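Side-chain contacts in bradyzoite pseudokinase 1 (Toxoplasma gondii, PDB 6M7Z), which is a divergent, kinase-like protein lacking the glycine-rich loop, of a kind linked to membrane ultrastructure in the parasitophorous vacuole: residues Lys79-Asn84 with Val92-Leu97; Tyr96-Ile101 with Leu108-Leu113. One frame throughout, in Å; residues are numbered along the deposited sequence.

Interaction 1 of 2, residues Lys79-Asn84 with Val92-Leu97; sequences KVRLIN and VYEPYL. With EDO (1,2-ethanediol), chain H.
Lys79 NZ meets Glu94 OE2 at 2.7 Å in a salt bridge that joins strand 76-82 to helix 88-101. The ammonium arrives on the syn side of the carboxylate, 22° out of its plane, and the two side chains cross at about a right angle. The extended first part of the lysine chain brings Lys79 CD to 3.4 Å from Glu94 OE1, and a bend at chi3 (-69°) then steers CE and NZ toward OE2. Two residues further along the strand, Arg81 turns to the other carboxylate oxygen: NH1 lies 3.3 Å from Glu94 OE1 at the edge of the guanidinium. This bond is weak, and the position of NH1 is uncertain.

A strand lysine paired with a helix glutamate in this way matches the β3-αC salt bridge of protein kinases, which ties the αC helix to the N-lobe sheet. Here Glu94 reaches toward the strand with CG anti to its backbone N (chi1 -164°) and the chain extended beyond. An ethanediol, probably from the crystallisation liquor, lies between strand and helix; its O1 donates to Lys79 O over 2.7 Å.

Further out, Lys79 NZ is also hydrogen-bonded to His126 NE2, and Arg81 NH2 forms a salt bridge with Asp189, its stronger polar partner. Behind the side chains, backbone bonds of Lys79 with Ile124 and of Arg81 with Thr122 fix both residues against strand 121-127.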
ATOM      1  N   LYS A  79       1.239   4.895 -11.260  1.00 32.06           N
ATOM      2  CA  LYS A  79       0.276   3.834 -11.443  1.00 32.50           C
ATOM      3  C   LYS A  79      -0.687   4.281 -12.542  1.00 29.64           C
ATOM      4  O   LYS A  79      -1.395   5.277 -12.384  1.00 29.53           O
ATOM      5  CB  LYS A  79      -0.434   3.597 -10.106  1.00 36.06           C
ATOM      6  CG  LYS A  79      -0.916   2.189  -9.875  1.00 42.41           C
ATOM      7  CD  LYS A  79      -1.566   1.959  -8.507  1.00 47.82           C
ATOM      8  CE  LYS A  79      -0.627   2.030  -7.321  1.00 47.51           C
ATOM      9  NZ  LYS A  79      -1.343   2.376  -6.068  1.00 44.16           N
ATOM     10  N   VAL A  80      -0.714   3.560 -13.654  1.00 28.46           N
ATOM     11  CA  VAL A  80      -1.517   3.958 -14.805  1.00 28.86           C
ATOM     12  C   VAL A  80      -2.573   2.884 -15.089  1.00 28.80           C
ATOM     13  O   VAL A  80      -2.311   1.695 -14.936  1.00 27.82           O
ATOM     14  CB  VAL A  80      -0.644   4.225 -16.039  1.00 29.27           C
ATOM     15  CG1 VAL A  80       0.465   5.182 -15.697  1.00 30.73           C
ATOM     16  CG2 VAL A  80      -0.056   2.981 -16.637  1.00 30.68           C
ATOM     17  N   ARG A  81      -3.765   3.326 -15.488  1.00 29.04           N
ATOM     18  CA  ARG A  81      -4.861   2.447 -15.877  1.00 30.36           C
ATOM     19  C   ARG A  81      -5.496   3.001 -17.158  1.00 31.23           C
ATOM     20  O   ARG A  81      -5.670   4.224 -17.318  1.00 29.79           O
ATOM     21  CB  ARG A  81      -5.956   2.363 -14.809  1.00 31.87           C
ATOM     22  CG  ARG A  81      -5.664   1.459 -13.616  1.00 34.12           C
ATOM     23  CD  ARG A  81      -6.841   1.263 -12.698  1.00 38.02           C
ATOM     24  NE  ARG A  81      -6.882  -0.026 -11.996  1.00 43.22           N
ATOM     25  CZ  ARG A  81      -6.394  -0.246 -10.777  1.00 54.03           C
ATOM     26  NH1 ARG A  81      -5.623   0.666 -10.205  1.00 54.38           N
ATOM     27  NH2 ARG A  81      -6.717  -1.353 -10.121  1.00 49.82           N
ATOM     28  N   LEU A  82      -5.870   2.082 -18.051  1.00 32.67           N
ATOM     29  CA  LEU A  82      -6.573   2.413 -19.265  1.00 33.50           C
ATOM     30  C   LEU A  82      -8.008   2.820 -18.907  1.00 31.58           C
ATOM     31  O   LEU A  82      -8.690   2.101 -18.189  1.00 31.87           O
ATOM     32  CB  LEU A  82      -6.554   1.183 -20.170  1.00 37.43           C
ATOM     33  CG  LEU A  82      -6.842   1.435 -21.650  1.00 42.64           C
ATOM     34  CD1 LEU A  82      -5.740   2.271 -22.293  1.00 43.23           C
ATOM     35  CD2 LEU A  82      -7.047   0.121 -22.395  1.00 47.01           C
ATOM     36  N   ILE A  83      -8.439   3.993 -19.379  1.00 30.82           N
ATOM     37  CA  ILE A  83      -9.822   4.443 -19.203  1.00 31.04           C
ATOM     38  C   ILE A  83     -10.744   3.546 -20.041  1.00 32.68           C
ATOM     39  O   ILE A  83     -10.537   3.369 -21.237  1.00 33.93           O
ATOM     40  CB  ILE A  83      -9.983   5.920 -19.593  1.00 30.91           C
ATOM     41  CG1 ILE A  83      -9.255   6.836 -18.597  1.00 31.92           C
ATOM     42  CG2 ILE A  83     -11.462   6.272 -19.727  1.00 31.45           C
ATOM     43  CD1 ILE A  83      -9.104   8.278 -19.092  1.00 32.96           C
ATOM     44  N   ASN A  84     -11.748   2.974 -19.381  1.00 33.28           N
ATOM     45  CA  ASN A  84     -12.783   2.181 -20.012  1.00 34.90           C
ATOM     46  C   ASN A  84     -14.087   2.976 -19.938  1.00 35.90           C
ATOM     47  O   ASN A  84     -14.598   3.192 -18.846  1.00 35.02           O
ATOM     48  CB  ASN A  84     -12.917   0.825 -19.320  1.00 37.48           C
ATOM     49  CG  ASN A  84     -13.933  -0.088 -19.972  1.00 41.48           C
ATOM     50  OD1 ASN A  84     -14.634   0.311 -20.889  1.00 44.28           O
ATOM     51  ND2 ASN A  84     -14.045  -1.318 -19.499  1.00 41.72           N
ATOM     52  N   VAL A  92     -11.012   5.183 -12.054  1.00 27.59           N
ATOM     53  CA  VAL A  92     -11.004   6.350 -11.168  1.00 29.04           C
ATOM     54  C   VAL A  92     -11.305   5.993  -9.714  1.00 28.23           C
ATOM     55  O   VAL A  92     -11.270   6.906  -8.873  1.00 29.06           O
ATOM     56  CB  VAL A  92     -11.964   7.455 -11.652  1.00 32.59           C
ATOM     57  CG1 VAL A  92     -11.647   7.851 -13.077  1.00 38.12           C
ATOM     58  CG2 VAL A  92     -13.416   7.061 -11.534  1.00 32.66           C
ATOM     59  N   TYR A  93     -11.583   4.718  -9.407  1.00 27.00           N
ATOM     60  CA  TYR A  93     -11.904   4.332  -8.027  1.00 27.12           C
ATOM     61  C   TYR A  93     -10.753   4.701  -7.081  1.00 26.96           C
ATOM     62  O   TYR A  93     -10.975   5.313  -6.063  1.00 28.03           O
ATOM     63  CB  TYR A  93     -12.233   2.840  -7.918  1.00 26.75           C
ATOM     64  CG  TYR A  93     -12.670   2.433  -6.536  1.00 27.45           C
ATOM     65  CD1 TYR A  93     -13.901   2.820  -6.045  1.00 28.64           C
ATOM     66  CD2 TYR A  93     -11.837   1.707  -5.702  1.00 27.56           C
ATOM     67  CE1 TYR A  93     -14.313   2.459  -4.767  1.00 30.01           C
ATOM     68  CE2 TYR A  93     -12.226   1.337  -4.426  1.00 28.76           C
ATOM     69  CZ  TYR A  93     -13.466   1.721  -3.950  1.00 30.25           C
ATOM     70  OH  TYR A  93     -13.860   1.349  -2.695  1.00 31.68           O
ATOM     71  N   GLU A  94      -9.530   4.312  -7.427  1.00 26.43           N
ATOM     72  CA  GLU A  94      -8.402   4.526  -6.545  1.00 27.27           C
ATOM     73  C   GLU A  94      -8.140   6.032  -6.396  1.00 28.07           C
ATOM     74  O   GLU A  94      -7.952   6.524  -5.284  1.00 28.15           O
ATOM     75  CB  GLU A  94      -7.176   3.745  -7.021  1.00 27.01           C
ATOM     76  CG  GLU A  94      -6.115   3.634  -5.947  1.00 28.43           C
ATOM     77  CD  GLU A  94      -4.856   2.852  -6.303  1.00 29.19           C
ATOM     78  OE1 GLU A  94      -4.771   2.336  -7.481  1.00 29.73           O
ATOM     79  OE2 GLU A  94      -3.959   2.753  -5.413  1.00 28.93           O
ATOM     80  N   PRO A  95      -8.092   6.834  -7.485  1.00 27.59           N
ATOM     81  CA  PRO A  95      -8.006   8.291  -7.334  1.00 27.99           C
ATOM     82  C   PRO A  95      -9.102   8.868  -6.425  1.00 28.56           C
ATOM     83  O   PRO A  95      -8.833   9.768  -5.601  1.00 27.93           O
ATOM     84  CB  PRO A  95      -8.158   8.803  -8.770  1.00 28.86           C
ATOM     85  CG  PRO A  95      -7.618   7.645  -9.623  1.00 29.60           C
ATOM     86  CD  PRO A  95      -8.050   6.392  -8.896  1.00 28.47           C
ATOM     87  N   TYR A  96     -10.327   8.348  -6.563  1.00 30.21           N
ATOM     88  CA  TYR A  96     -11.431   8.802  -5.738  1.00 33.70           C
ATOM     89  C   TYR A  96     -11.109   8.566  -4.252  1.00 33.30           C
ATOM     90  O   TYR A  96     -11.275   9.480  -3.446  1.00 34.30           O
ATOM     91  CB  TYR A  96     -12.722   8.093  -6.154  1.00 37.25           C
ATOM     92  CG  TYR A  96     -13.939   8.510  -5.371  1.00 39.17           C
ATOM     93  CD1 TYR A  96     -14.255   7.914  -4.170  1.00 45.10           C
ATOM     94  CD2 TYR A  96     -14.772   9.510  -5.830  1.00 42.73           C
ATOM     95  CE1 TYR A  96     -15.391   8.280  -3.464  1.00 51.80           C
ATOM     96  CE2 TYR A  96     -15.890   9.912  -5.122  1.00 48.70           C
ATOM     97  CZ  TYR A  96     -16.203   9.296  -3.930  1.00 54.95           C
ATOM     98  OH  TYR A  96     -17.304   9.682  -3.218  1.00 63.01           O
ATOM     99  N   LEU A  97     -10.677   7.349  -3.884  1.00 32.66           N
ATOM    100  CA  LEU A  97     -10.317   7.062  -2.493  1.00 35.55           C
ATOM    101  C   LEU A  97      -9.292   8.081  -1.993  1.00 34.29           C
ATOM    102  O   LEU A  97      -9.455   8.617  -0.912  1.00 34.66           O
ATOM    103  CB  LEU A  97      -9.733   5.658  -2.342  1.00 35.77           C
ATOM    104  CG  LEU A  97     -10.690   4.486  -2.508  1.00 38.63           C
ATOM    105  CD1 LEU A  97      -9.979   3.186  -2.116  1.00 41.58           C
ATOM    106  CD2 LEU A  97     -11.945   4.642  -1.659  1.00 41.64           C
TER
HETATM  107  C1  EDO H 402      -5.282   4.572 -11.647  1.00 42.01           C
HETATM  108  O1  EDO H 402      -4.140   5.229 -12.232  1.00 29.78           O
HETATM  109  C2  EDO H 402      -4.789   3.529 -10.646  1.00 47.63           C
HETATM  110  O2  EDO H 402      -5.860   2.841  -9.981  1.00 43.29           O

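Interaction 2 of 2, residues Tyr96-Ile101 with Leu108-Leu113; sequences YLYREI and LLLPSL
On Tyr98, chi1 of -87°, turned past the usual staggered position, puts CG roughly opposite the carbonyl carbon and directs the phenol from helix 88-101 at Ser112 and the rest of segment 108-113. The backbone of Ser112 sets its CB toward the helix, while chi1 of 170° decides only where OG goes, anti to the backbone N.

Ser112 CB lies over one face of the ring, 3.9 Å from the Tyr98 centroid and 26° off the normal, which is a CH-pi contact. It is displaced toward the rim, and the closest ring atom, Tyr98 CD1, is 3.5 Å from Ser112 CB. Further along the ring, Tyr98 OH donates to Leu110 O over 2.6 Å. The carbonyl oxygen sits near the ring plane, at the edge, whereas the donor is tilted well out of the carbonyl plane. Leu110 CB, 3.8 Å from Tyr98 OH, adds an aliphatic neighbour to the hydroxyl.

The serine hydroxyl has partners of its own: Glu115 OE2 and Gly114 N both bond to Ser112 OG. The segment leads from the αC helix into strand 114-117, so the contact spans the αC-β4 connection of the kinase fold. Tyr98 follows Glu94 by four residues and touches Leu188, consistent with the αC position of the regulatory spine in related kinases.

Chemically, the phenol is used in two ways at once. Its pi face takes the CH of Ser112 CB, which the neighbouring oxygen probably makes a little more positive, while its hydroxyl satisfies a backbone carbonyl in an irregular segment, where the following residue is Pro111. The hydrogen bond holds the hydroxyl end near Leu110 O, and the CH-pi contact favours this tilt of the ring.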
ATOM      1  N   TYR A  96     -10.327   8.348  -6.563  1.00 30.21           N
ATOM      2  CA  TYR A  96     -11.431   8.802  -5.738  1.00 33.70           C
ATOM      3  C   TYR A  96     -11.109   8.566  -4.252  1.00 33.30           C
ATOM      4  O   TYR A  96     -11.275   9.480  -3.446  1.00 34.30           O
ATOM      5  CB  TYR A  96     -12.722   8.093  -6.154  1.00 37.25           C
ATOM      6  CG  TYR A  96     -13.939   8.510  -5.371  1.00 39.17           C
ATOM      7  CD1 TYR A  96     -14.255   7.914  -4.170  1.00 45.10           C
ATOM      8  CD2 TYR A  96     -14.772   9.510  -5.830  1.00 42.73           C
ATOM      9  CE1 TYR A  96     -15.391   8.280  -3.464  1.00 51.80           C
ATOM     10  CE2 TYR A  96     -15.890   9.912  -5.122  1.00 48.70           C
ATOM     11  CZ  TYR A  96     -16.203   9.296  -3.930  1.00 54.95           C
ATOM     12  OH  TYR A  96     -17.304   9.682  -3.218  1.00 63.01           O
ATOM     13  N   LEU A  97     -10.677   7.349  -3.884  1.00 32.66           N
ATOM     14  CA  LEU A  97     -10.317   7.062  -2.493  1.00 35.55           C
ATOM     15  C   LEU A  97      -9.292   8.081  -1.993  1.00 34.29           C
ATOM     16  O   LEU A  97      -9.455   8.617  -0.912  1.00 34.66           O
ATOM     17  CB  LEU A  97      -9.733   5.658  -2.342  1.00 35.77           C
ATOM     18  CG  LEU A  97     -10.690   4.486  -2.508  1.00 38.63           C
ATOM     19  CD1 LEU A  97      -9.979   3.186  -2.116  1.00 41.58           C
ATOM     20  CD2 LEU A  97     -11.945   4.642  -1.659  1.00 41.64           C
ATOM     21  N   TYR A  98      -8.246   8.333  -2.781  1.00 36.17           N
ATOM     22  CA  TYR A  98      -7.158   9.209  -2.332  1.00 35.88           C
ATOM     23  C   TYR A  98      -7.656  10.644  -2.152  1.00 39.81           C
ATOM     24  O   TYR A  98      -7.230  11.300  -1.208  1.00 49.56           O
ATOM     25  CB  TYR A  98      -5.941   9.133  -3.264  1.00 32.99           C
ATOM     26  CG  TYR A  98      -4.988   8.023  -2.894  1.00 32.49           C
ATOM     27  CD1 TYR A  98      -4.174   8.136  -1.782  1.00 32.83           C
ATOM     28  CD2 TYR A  98      -4.912   6.854  -3.631  1.00 32.82           C
ATOM     29  CE1 TYR A  98      -3.289   7.134  -1.421  1.00 33.59           C
ATOM     30  CE2 TYR A  98      -4.035   5.840  -3.285  1.00 34.98           C
ATOM     31  CZ  TYR A  98      -3.208   5.979  -2.177  1.00 33.94           C
ATOM     32  OH  TYR A  98      -2.335   4.985  -1.824  1.00 33.26           O
ATOM     33  N   ARG A  99      -8.561  11.104  -3.032  1.00 42.46           N
ATOM     34  CA  ARG A  99      -8.983  12.517  -3.053  1.00 37.10           C
ATOM     35  C   ARG A  99     -10.135  12.792  -2.070  1.00 37.50           C
ATOM     36  O   ARG A  99     -10.218  13.897  -1.542  1.00 38.78           O
ATOM     37  CB  ARG A  99      -9.405  12.918  -4.467  1.00 37.39           C
ATOM     38  CG  ARG A  99      -8.248  12.984  -5.454  1.00 37.90           C
ATOM     39  CD  ARG A  99      -8.723  12.996  -6.897  1.00 39.79           C
ATOM     40  NE  ARG A  99      -9.225  14.297  -7.301  1.00 42.51           N
ATOM     41  CZ  ARG A  99      -8.466  15.315  -7.698  1.00 45.89           C
ATOM     42  NH1 ARG A  99      -7.145  15.229  -7.678  1.00 42.12           N
ATOM     43  NH2 ARG A  99      -9.038  16.431  -8.105  1.00 45.13           N
ATOM     44  N   GLU A 100     -11.028  11.815  -1.851  1.00 37.06           N
ATOM     45  CA  GLU A 100     -12.286  12.060  -1.162  1.00 41.09           C
ATOM     46  C   GLU A 100     -12.396  11.298   0.170  1.00 42.14           C
ATOM     47  O   GLU A 100     -13.242  11.658   0.966  1.00 42.07           O
ATOM     48  CB  GLU A 100     -13.480  11.652  -2.025  1.00 42.34           C
ATOM     49  CG  GLU A 100     -13.463  12.228  -3.424  1.00 44.55           C
ATOM     50  CD  GLU A 100     -13.423  13.752  -3.533  1.00 49.40           C
ATOM     51  OE1 GLU A 100     -13.943  14.434  -2.629  1.00 48.33           O
ATOM     52  OE2 GLU A 100     -12.874  14.259  -4.535  1.00 46.79           O
ATOM     53  N   ILE A 101     -11.601  10.256   0.415  1.00 43.54           N
ATOM     54  CA  ILE A 101     -11.887   9.356   1.543  1.00 53.47           C
ATOM     55  C   ILE A 101     -10.692   9.200   2.493  1.00 51.17           C
ATOM     56  O   ILE A 101     -10.869   9.193   3.706  1.00 58.53           O
ATOM     57  CB  ILE A 101     -12.399   8.003   1.021  1.00 58.27           C
ATOM     58  CG1 ILE A 101     -13.712   8.225   0.266  1.00 59.22           C
ATOM     59  CG2 ILE A 101     -12.529   6.990   2.159  1.00 62.48           C
ATOM     60  CD1 ILE A 101     -14.597   6.994   0.159  1.00 69.69           C
ATOM     61  N   LEU A 108       0.744   5.420   7.929  1.00 44.81           N
ATOM     62  CA  LEU A 108       1.057   4.028   7.585  1.00 39.72           C
ATOM     63  C   LEU A 108       0.357   3.578   6.290  1.00 35.85           C
ATOM     64  O   LEU A 108       0.309   2.383   6.030  1.00 33.53           O
ATOM     65  CB  LEU A 108       0.644   3.140   8.769  1.00 39.05           C
ATOM     66  CG  LEU A 108       1.472   3.326  10.044  1.00 43.34           C
ATOM     67  CD1 LEU A 108       1.115   2.256  11.071  1.00 44.76           C
ATOM     68  CD2 LEU A 108       2.978   3.277   9.754  1.00 42.55           C
ATOM     69  N   LEU A 109      -0.193   4.511   5.499  1.00 37.41           N
ATOM     70  CA  LEU A 109      -0.790   4.192   4.202  1.00 36.72           C
ATOM     71  C   LEU A 109       0.052   4.839   3.088  1.00 36.41           C
ATOM     72  O   LEU A 109       0.552   5.957   3.264  1.00 36.14           O
ATOM     73  CB  LEU A 109      -2.236   4.693   4.154  1.00 37.50           C
ATOM     74  CG  LEU A 109      -3.169   4.154   5.249  1.00 38.52           C
ATOM     75  CD1 LEU A 109      -4.609   4.605   5.031  1.00 39.46           C
ATOM     76  CD2 LEU A 109      -3.133   2.637   5.355  1.00 37.56           C
ATOM     77  N   LEU A 110       0.204   4.125   1.956  1.00 34.19           N
ATOM     78  CA  LEU A 110       0.972   4.608   0.815  1.00 33.65           C
ATOM     79  C   LEU A 110       0.404   5.963   0.382  1.00 34.52           C
ATOM     80  O   LEU A 110      -0.761   6.054   0.012  1.00 35.82           O
ATOM     81  CB  LEU A 110       0.895   3.579  -0.309  1.00 32.15           C
ATOM     82  CG  LEU A 110       1.646   3.915  -1.609  1.00 32.80           C
ATOM     83  CD1 LEU A 110       3.149   3.937  -1.359  1.00 32.98           C
ATOM     84  CD2 LEU A 110       1.313   2.895  -2.706  1.00 32.39           C
ATOM     85  N   PRO A 111       1.176   7.060   0.456  1.00 34.46           N
ATOM     86  CA  PRO A 111       0.685   8.369   0.042  1.00 36.46           C
ATOM     87  C   PRO A 111       0.631   8.565  -1.481  1.00 36.19           C
ATOM     88  O   PRO A 111       1.447   8.003  -2.205  1.00 36.78           O
ATOM     89  CB  PRO A 111       1.690   9.361   0.658  1.00 36.45           C
ATOM     90  CG  PRO A 111       2.968   8.557   0.882  1.00 36.53           C
ATOM     91  CD  PRO A 111       2.549   7.107   0.964  1.00 35.07           C
ATOM     92  N   SER A 112      -0.352   9.354  -1.926  1.00 35.44           N
ATOM     93  CA  SER A 112      -0.458   9.843  -3.302  1.00 34.99           C
ATOM     94  C   SER A 112       0.220  11.215  -3.413  1.00 38.03           C
ATOM     95  O   SER A 112       0.039  12.035  -2.540  1.00 38.76           O
ATOM     96  CB  SER A 112      -1.903   9.937  -3.720  1.00 32.91           C
ATOM     97  OG  SER A 112      -2.006  10.617  -4.966  1.00 30.82           O
ATOM     98  N   LEU A 113       0.964  11.448  -4.498  1.00 39.08           N
ATOM     99  CA  LEU A 113       1.561  12.757  -4.810  1.00 37.96           C
ATOM    100  C   LEU A 113       0.709  13.526  -5.830  1.00 37.38           C
ATOM    101  O   LEU A 113       1.073  14.626  -6.217  1.00 41.01           O
ATOM    102  CB  LEU A 113       2.965  12.550  -5.382  1.00 38.48           C
ATOM    103  CG  LEU A 113       3.945  11.824  -4.471  1.00 40.69           C
ATOM    104  CD1 LEU A 113       5.302  11.676  -5.170  1.00 40.70           C
ATOM    105  CD2 LEU A 113       4.095  12.542  -3.121  1.00 42.95           C
TER

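How the interactions relate
Interactions 1 and 2 lie 12 Å apart, centre to centre, and meet on helix 88-101. Their principal helix residues, Glu94 and Tyr98, are one turn apart, with CA atoms separated by 6.4 Å, and they come together directly: Glu94 OE2 is 3.7 Å from Tyr98 CE2. One face of the helix thus addresses the sheet through the carboxylate and the αC-β4 segment through the phenol. His126, already bound to Lys79, uses ND1 on Pro111 O. Both contacts also approach the segment after strand 183-185, where Leu188 and Asp189 probably take the phenylalanine and glycine positions of the DFG motif, so interaction 1 probably borders the expected nucleotide site.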